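Protein STN1 (PDB 3KEY) regulates telomere length and protects chromosome ends in budding yeast, inhibiting telomerase loading through its interaction with CDC13. Local coordinates at residues A[37-41]-A[59-64]; A[104-108]-A[176-180]. All coordinates share one frame; numbering follows the deposited sequence.

Contact 1. Residues A[37-41]-A[59-64]; sequences VTSLA and LEKEAF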
ATOM      1  N   VAL A  37       5.654   3.324  13.958  1.00 37.56           N
ATOM      2  CA  VAL A  37       4.981   4.343  14.769  1.00 37.52           C
ATOM      3  C   VAL A  37       5.964   5.230  15.540  1.00 37.35           C
ATOM      4  O   VAL A  37       5.833   6.455  15.563  1.00 36.45           O
ATOM      5  CB  VAL A  37       3.992   3.681  15.765  1.00 35.13           C
ATOM      6  CG1 VAL A  37       3.468   4.716  16.746  1.00 36.20           C
ATOM      7  CG2 VAL A  37       2.824   3.053  14.996  1.00 36.94           C
ATOM      8  N   THR A  38       6.949   4.610  16.174  1.00 38.86           N
ATOM      9  CA  THR A  38       7.942   5.363  16.930  1.00 39.64           C
ATOM     10  C   THR A  38       8.691   6.329  16.008  1.00 39.66           C
ATOM     11  O   THR A  38       8.914   7.492  16.355  1.00 39.58           O
ATOM     12  CB  THR A  38       8.939   4.409  17.604  1.00 40.21           C
ATOM     13  OG1 THR A  38       8.221   3.550  18.497  1.00 40.61           O
ATOM     14  CG2 THR A  38      10.005   5.196  18.381  1.00 41.16           C
ATOM     15  N   SER A  39       9.063   5.846  14.828  1.00 39.64           N
ATOM     16  CA  SER A  39       9.776   6.677  13.863  1.00 40.62           C
ATOM     17  C   SER A  39       8.931   7.891  13.453  1.00 41.00           C
ATOM     18  O   SER A  39       9.425   9.026  13.428  1.00 39.65           O
ATOM     19  CB  SER A  39      10.144   5.845  12.625  1.00 42.91           C
ATOM     20  OG  SER A  39      10.766   6.648  11.635  1.00 47.19           O
ATOM     21  N   LEU A  40       7.655   7.657  13.150  1.00 39.77           N
ATOM     22  CA  LEU A  40       6.752   8.737  12.749  1.00 39.01           C
ATOM     23  C   LEU A  40       6.502   9.690  13.920  1.00 37.89           C
ATOM     24  O   LEU A  40       6.360  10.902  13.737  1.00 36.56           O
ATOM     25  CB  LEU A  40       5.405   8.159  12.280  1.00 39.54           C
ATOM     26  CG  LEU A  40       4.594   8.893  11.202  1.00 43.06           C
ATOM     27  CD1 LEU A  40       3.161   8.356  11.196  1.00 42.46           C
ATOM     28  CD2 LEU A  40       4.580  10.379  11.450  1.00 42.24           C
ATOM     29  N   ALA A  41       6.434   9.133  15.124  1.00 36.64           N
ATOM     30  CA  ALA A  41       6.186   9.943  16.309  1.00 37.71           C
ATOM     31  C   ALA A  41       7.308  10.957  16.525  1.00 37.72           C
ATOM     32  O   ALA A  41       7.052  12.099  16.938  1.00 35.24           O
ATOM     33  CB  ALA A  41       6.028   9.048  17.543  1.00 36.44           C
ATOM     34  N   LEU A  59       2.046  11.191  21.163  1.00 41.78           N
ATOM     35  CA  LEU A  59       2.472  11.411  19.786  1.00 40.96           C
ATOM     36  C   LEU A  59       2.463  10.111  18.985  1.00 39.19           C
ATOM     37  O   LEU A  59       2.151  10.122  17.794  1.00 38.22           O
ATOM     38  CB  LEU A  59       3.870  12.045  19.757  1.00 40.93           C
ATOM     39  CG  LEU A  59       3.922  13.477  20.308  1.00 42.32           C
ATOM     40  CD1 LEU A  59       5.370  13.948  20.457  1.00 43.27           C
ATOM     41  CD2 LEU A  59       3.153  14.390  19.369  1.00 43.09           C
ATOM     42  N   GLU A  60       2.805   8.998  19.638  1.00 38.22           N
ATOM     43  CA  GLU A  60       2.819   7.686  18.986  1.00 39.08           C
ATOM     44  C   GLU A  60       1.401   7.233  18.622  1.00 39.82           C
ATOM     45  O   GLU A  60       1.160   6.709  17.528  1.00 38.29           O
ATOM     46  CB  GLU A  60       3.459   6.630  19.897  1.00 41.14           C
ATOM     47  CG  GLU A  60       4.962   6.790  20.106  1.00 43.75           C
ATOM     48  CD  GLU A  60       5.536   5.715  21.008  1.00 46.08           C
ATOM     49  OE1 GLU A  60       5.002   5.533  22.121  1.00 49.23           O
ATOM     50  OE2 GLU A  60       6.519   5.050  20.614  1.00 48.06           O
ATOM     51  N   LYS A  61       0.463   7.426  19.542  1.00 39.81           N
ATOM     52  CA  LYS A  61      -0.914   7.041  19.281  1.00 40.05           C
ATOM     53  C   LYS A  61      -1.488   7.898  18.155  1.00 40.12           C
ATOM     54  O   LYS A  61      -2.288   7.422  17.354  1.00 39.29           O
ATOM     55  CB  LYS A  61      -1.733   7.151  20.566  1.00 41.52           C
ATOM     56  CG  LYS A  61      -1.362   6.046  21.546  1.00 44.87           C
ATOM     57  CD  LYS A  61      -2.028   6.177  22.896  1.00 49.04           C
ATOM     58  CE  LYS A  61      -1.646   4.988  23.779  1.00 51.45           C
ATOM     59  NZ  LYS A  61      -2.263   5.073  25.134  1.00 55.26           N
ATOM     60  N   GLU A  62      -1.050   9.152  18.075  1.00 39.83           N
ATOM     61  CA  GLU A  62      -1.502  10.045  17.012  1.00 40.46           C
ATOM     62  C   GLU A  62      -0.868   9.622  15.676  1.00 40.43           C
ATOM     63  O   GLU A  62      -1.499   9.717  14.616  1.00 38.14           O
ATOM     64  CB  GLU A  62      -1.122  11.490  17.345  1.00 42.93           C
ATOM     65  CG  GLU A  62      -1.370  12.480  16.225  1.00 49.20           C
ATOM     66  CD  GLU A  62      -1.099  13.924  16.642  1.00 54.15           C
ATOM     67  OE1 GLU A  62      -1.066  14.800  15.750  1.00 55.40           O
ATOM     68  OE2 GLU A  62      -0.929  14.184  17.857  1.00 55.32           O
ATOM     69  N   ALA A  63       0.375   9.147  15.732  1.00 38.55           N
ATOM     70  CA  ALA A  63       1.074   8.704  14.528  1.00 39.30           C
ATOM     71  C   ALA A  63       0.396   7.461  13.966  1.00 39.41           C
ATOM     72  O   ALA A  63       0.182   7.348  12.759  1.00 37.50           O
ATOM     73  CB  ALA A  63       2.545   8.394  14.843  1.00 37.84           C
ATOM     74  N   PHE A  64       0.076   6.529  14.860  1.00 38.43           N
ATOM     75  CA  PHE A  64      -0.568   5.279  14.492  1.00 39.97           C
ATOM     76  C   PHE A  64      -1.925   5.545  13.840  1.00 41.31           C
ATOM     77  O   PHE A  64      -2.269   4.927  12.837  1.00 40.21           O
ATOM     78  CB  PHE A  64      -0.742   4.417  15.738  1.00 39.09           C
ATOM     79  CG  PHE A  64      -1.496   3.145  15.500  1.00 40.05           C
ATOM     80  CD1 PHE A  64      -0.987   2.162  14.661  1.00 38.70           C
ATOM     81  CD2 PHE A  64      -2.714   2.920  16.135  1.00 41.80           C
ATOM     82  CE1 PHE A  64      -1.676   0.971  14.461  1.00 40.72           C
ATOM     83  CE2 PHE A  64      -3.411   1.728  15.940  1.00 42.42           C
ATOM     84  CZ  PHE A  64      -2.888   0.752  15.099  1.00 40.07           C
TER
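Ala63 sits at the apolar centre, its CB directed at the 37-41 helix and received by Leu40, whose CD1 comes to 3.7 Å from Ala63 CB. The Ala41 methyl packs on the glutamate chain, with Ala41 CB 3.6 Å from Glu60 CG, and the small side chains of Ala41 and Ala63 go with a short spacing of 4.9 Å between the CA atoms of Ala41 and Glu60. Val37 closes the other end with both branches. Its CG1, anti to the backbone N (chi1 171°), lies 3.1 Å from Glu60 O, a tight methyl-to-carbonyl contact, and also touches Glu60 CB, while Val37 CG2 rests 3.9 Å from Phe64 CB and equally near CD1 of that ring. Cutting Val37 back to an alanine would remove both methyls and would probably open a gap beside Phe64 CB and its CD1 and over the Glu60 carbonyl. At the polar edge, Glu60 extends beyond CG and brings OE2 within 3.1 Å of Thr38 OG1, the two side chains running alongside each other. The hydroxyl is hydrogen-bonded to the carbonyl oxygen of Arg34, and OE2 is held by a salt bridge to Arg34 NH2. The two helical segments, with axes 8.1 Å apart at closest approach, cross at 109°, joining helices 31-47 and 56-73 within the first winged helix-turn-helix region. Helix 24-28 flanks the Phe64 end, where Tyr28 makes an edge-to-face stack with that ring, and Phe56, at the start of helix 56-73, touches Thr38 and Ala41.

Contact 2. Residues A[104-108]-A[176-180]; sequences SVLMK and LHLEY
Helical segment 104-108 packs over strand segment 176-180 with the axes 10.3 Å apart at closest approach and 47° between their directions, Met107 and Leu178 having the nearest CA atoms. This is helix-on-sheet packing in the second winged helix-turn-helix region: helix 90-108 lies against strand 173-180, the middle strand of a three-stranded antiparallel sheet. Alternation along the strand directs Leu176, Leu178 and Tyr180 at the helix. Leu106 meets the first two: its CD1 is 3.7 Å from Leu176 CD1, the side chains crossing at about a right angle, and its CB is 4.0 Å from Leu178 CD1. Met107 continues the contact toward the end of the strand, its CG 4.2 Å from Leu178 CD1 and 4.1 Å from Tyr180 CE2. With CG anti to the carbonyl carbon (chi1 -60°), the tyrosine carries its ring to the helix backbone, and Met107 CA lies at the ring edge, near its plane. The ring also stacks edge-to-face with Tyr112, while Leu143 of helix 132-149 touches Leu178. The hydroxyl of buried Tyr180 is hydrogen-bonded to the carbonyl oxygen of Cys111, in the loop after the helix; across the contact, Tyr180 OH lies 3.3 Å from Met107 CA.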
ATOM      1  N   SER A 104       1.794  -9.964 -14.315  1.00 34.84           N
ATOM      2  CA  SER A 104       2.196 -11.250 -14.862  1.00 37.61           C
ATOM      3  C   SER A 104       1.760 -11.432 -16.325  1.00 36.43           C
ATOM      4  O   SER A 104       2.568 -11.819 -17.173  1.00 36.70           O
ATOM      5  CB  SER A 104       1.631 -12.383 -13.996  1.00 38.07           C
ATOM      6  OG  SER A 104       1.937 -13.647 -14.562  1.00 44.89           O
ATOM      7  N   VAL A 105       0.497 -11.149 -16.623  1.00 35.10           N
ATOM      8  CA  VAL A 105       0.018 -11.303 -17.991  1.00 36.21           C
ATOM      9  C   VAL A 105       0.654 -10.280 -18.941  1.00 34.63           C
ATOM     10  O   VAL A 105       0.996 -10.621 -20.078  1.00 33.39           O
ATOM     11  CB  VAL A 105      -1.531 -11.199 -18.085  1.00 37.39           C
ATOM     12  CG1 VAL A 105      -2.001  -9.801 -17.725  1.00 40.01           C
ATOM     13  CG2 VAL A 105      -1.980 -11.548 -19.495  1.00 40.46           C
ATOM     14  N   LEU A 106       0.825  -9.041 -18.484  1.00 31.35           N
ATOM     15  CA  LEU A 106       1.440  -8.013 -19.328  1.00 32.55           C
ATOM     16  C   LEU A 106       2.851  -8.432 -19.741  1.00 32.33           C
ATOM     17  O   LEU A 106       3.245  -8.263 -20.897  1.00 33.15           O
ATOM     18  CB  LEU A 106       1.492  -6.658 -18.603  1.00 30.71           C
ATOM     19  CG  LEU A 106       0.150  -5.921 -18.468  1.00 32.29           C
ATOM     20  CD1 LEU A 106       0.327  -4.641 -17.646  1.00 31.72           C
ATOM     21  CD2 LEU A 106      -0.396  -5.594 -19.867  1.00 30.86           C
ATOM     22  N   MET A 107       3.606  -8.981 -18.798  1.00 31.70           N
ATOM     23  CA  MET A 107       4.956  -9.431 -19.086  1.00 33.96           C
ATOM     24  C   MET A 107       4.950 -10.605 -20.068  1.00 34.71           C
ATOM     25  O   MET A 107       5.758 -10.645 -20.992  1.00 35.26           O
ATOM     26  CB  MET A 107       5.668  -9.836 -17.793  1.00 35.06           C
ATOM     27  CG  MET A 107       5.986  -8.667 -16.874  1.00 38.28           C
ATOM     28  SD  MET A 107       6.976  -9.187 -15.457  1.00 43.19           S
ATOM     29  CE  MET A 107       8.585  -9.006 -16.117  1.00 46.31           C
ATOM     30  N   LYS A 108       4.032 -11.549 -19.875  1.00 35.45           N
ATOM     31  CA  LYS A 108       3.931 -12.716 -20.751  1.00 35.15           C
ATOM     32  C   LYS A 108       3.566 -12.345 -22.187  1.00 35.65           C
ATOM     33  O   LYS A 108       3.835 -13.103 -23.113  1.00 34.30           O
ATOM     34  CB  LYS A 108       2.908 -13.711 -20.198  1.00 35.02           C
ATOM     35  CG  LYS A 108       3.383 -14.461 -18.956  1.00 34.22           C
ATOM     36  CD  LYS A 108       2.248 -15.241 -18.330  1.00 34.84           C
ATOM     37  CE  LYS A 108       2.677 -15.896 -17.036  1.00 37.05           C
ATOM     38  NZ  LYS A 108       1.559 -16.700 -16.471  1.00 37.08           N
ATOM     39  N   LEU A 176       1.111   1.801 -16.945  1.00 35.57           N
ATOM     40  CA  LEU A 176       2.287   1.015 -16.595  1.00 34.70           C
ATOM     41  C   LEU A 176       3.276   0.932 -17.757  1.00 34.97           C
ATOM     42  O   LEU A 176       2.902   0.606 -18.884  1.00 36.34           O
ATOM     43  CB  LEU A 176       1.874  -0.403 -16.187  1.00 33.29           C
ATOM     44  CG  LEU A 176       0.806  -0.540 -15.094  1.00 36.11           C
ATOM     45  CD1 LEU A 176       0.401  -2.001 -14.989  1.00 33.15           C
ATOM     46  CD2 LEU A 176       1.334  -0.028 -13.745  1.00 34.57           C
ATOM     47  N   HIS A 177       4.536   1.240 -17.480  1.00 34.25           N
ATOM     48  CA  HIS A 177       5.587   1.154 -18.493  1.00 33.55           C
ATOM     49  C   HIS A 177       6.521   0.042 -18.060  1.00 33.11           C
ATOM     50  O   HIS A 177       7.000   0.039 -16.924  1.00 32.81           O
ATOM     51  CB  HIS A 177       6.390   2.457 -18.592  1.00 33.03           C
ATOM     52  CG  HIS A 177       5.601   3.617 -19.107  1.00 35.49           C
ATOM     53  ND1 HIS A 177       4.946   4.505 -18.275  1.00 36.03           N
ATOM     54  CD2 HIS A 177       5.336   4.020 -20.371  1.00 33.74           C
ATOM     55  CE1 HIS A 177       4.314   5.405 -19.008  1.00 35.38           C
ATOM     56  NE2 HIS A 177       4.534   5.133 -20.283  1.00 38.11           N
ATOM     57  N   LEU A 178       6.776  -0.904 -18.955  1.00 33.50           N
ATOM     58  CA  LEU A 178       7.660  -2.018 -18.640  1.00 34.38           C
ATOM     59  C   LEU A 178       8.767  -2.123 -19.688  1.00 33.66           C
ATOM     60  O   LEU A 178       8.514  -2.013 -20.889  1.00 33.52           O
ATOM     61  CB  LEU A 178       6.865  -3.334 -18.593  1.00 34.14           C
ATOM     62  CG  LEU A 178       5.639  -3.365 -17.673  1.00 34.88           C
ATOM     63  CD1 LEU A 178       4.879  -4.697 -17.846  1.00 34.59           C
ATOM     64  CD2 LEU A 178       6.082  -3.169 -16.226  1.00 30.99           C
ATOM     65  N   GLU A 179       9.996  -2.303 -19.222  1.00 34.03           N
ATOM     66  CA  GLU A 179      11.132  -2.463 -20.120  1.00 36.30           C
ATOM     67  C   GLU A 179      11.673  -3.862 -19.821  1.00 34.84           C
ATOM     68  O   GLU A 179      11.873  -4.224 -18.659  1.00 34.75           O
ATOM     69  CB  GLU A 179      12.202  -1.403 -19.852  1.00 36.27           C
ATOM     70  CG  GLU A 179      13.485  -1.631 -20.646  1.00 42.93           C
ATOM     71  CD  GLU A 179      14.525  -0.533 -20.440  1.00 45.01           C
ATOM     72  OE1 GLU A 179      14.675  -0.050 -19.297  1.00 45.58           O
ATOM     73  OE2 GLU A 179      15.202  -0.168 -21.423  1.00 48.51           O
ATOM     74  N   TYR A 180      11.906  -4.640 -20.867  1.00 34.37           N
ATOM     75  CA  TYR A 180      12.377  -6.010 -20.703  1.00 34.80           C
ATOM     76  C   TYR A 180      13.882  -6.235 -20.822  1.00 37.16           C
ATOM     77  O   TYR A 180      14.574  -5.547 -21.577  1.00 37.21           O
ATOM     78  CB  TYR A 180      11.617  -6.914 -21.677  1.00 33.19           C
ATOM     79  CG  TYR A 180      10.126  -6.883 -21.427  1.00 32.10           C
ATOM     80  CD1 TYR A 180       9.290  -6.008 -22.134  1.00 34.35           C
ATOM     81  CD2 TYR A 180       9.559  -7.667 -20.428  1.00 31.19           C
ATOM     82  CE1 TYR A 180       7.918  -5.919 -21.842  1.00 33.14           C
ATOM     83  CE2 TYR A 180       8.196  -7.586 -20.125  1.00 33.04           C
ATOM     84  CZ  TYR A 180       7.382  -6.714 -20.830  1.00 33.04           C
ATOM     85  OH  TYR A 180       6.040  -6.639 -20.515  1.00 32.57           O
TER

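In the fold
Both segments of contact 1 precede those of contact 2 in the sequence. Their centres are about 38 Å apart, with the middle of the chain lying between them, and their nearest atoms are about 26 Å apart. They share no helix, strand or sheet: residues 37-41 and 59-64 join helices 31-47 and 56-73 of the first winged helix-turn-helix region, whereas residues 104-108 and 176-180 bring helix 90-108 onto the three-stranded sheet of the second. Contact 1 is thus helix against helix and contact 2 helix against strand. This separation is consistent with two winged modules in tandem, each packed separately at these places, in the C-terminal part of Stn1, which seems to mediate telomere-specific function.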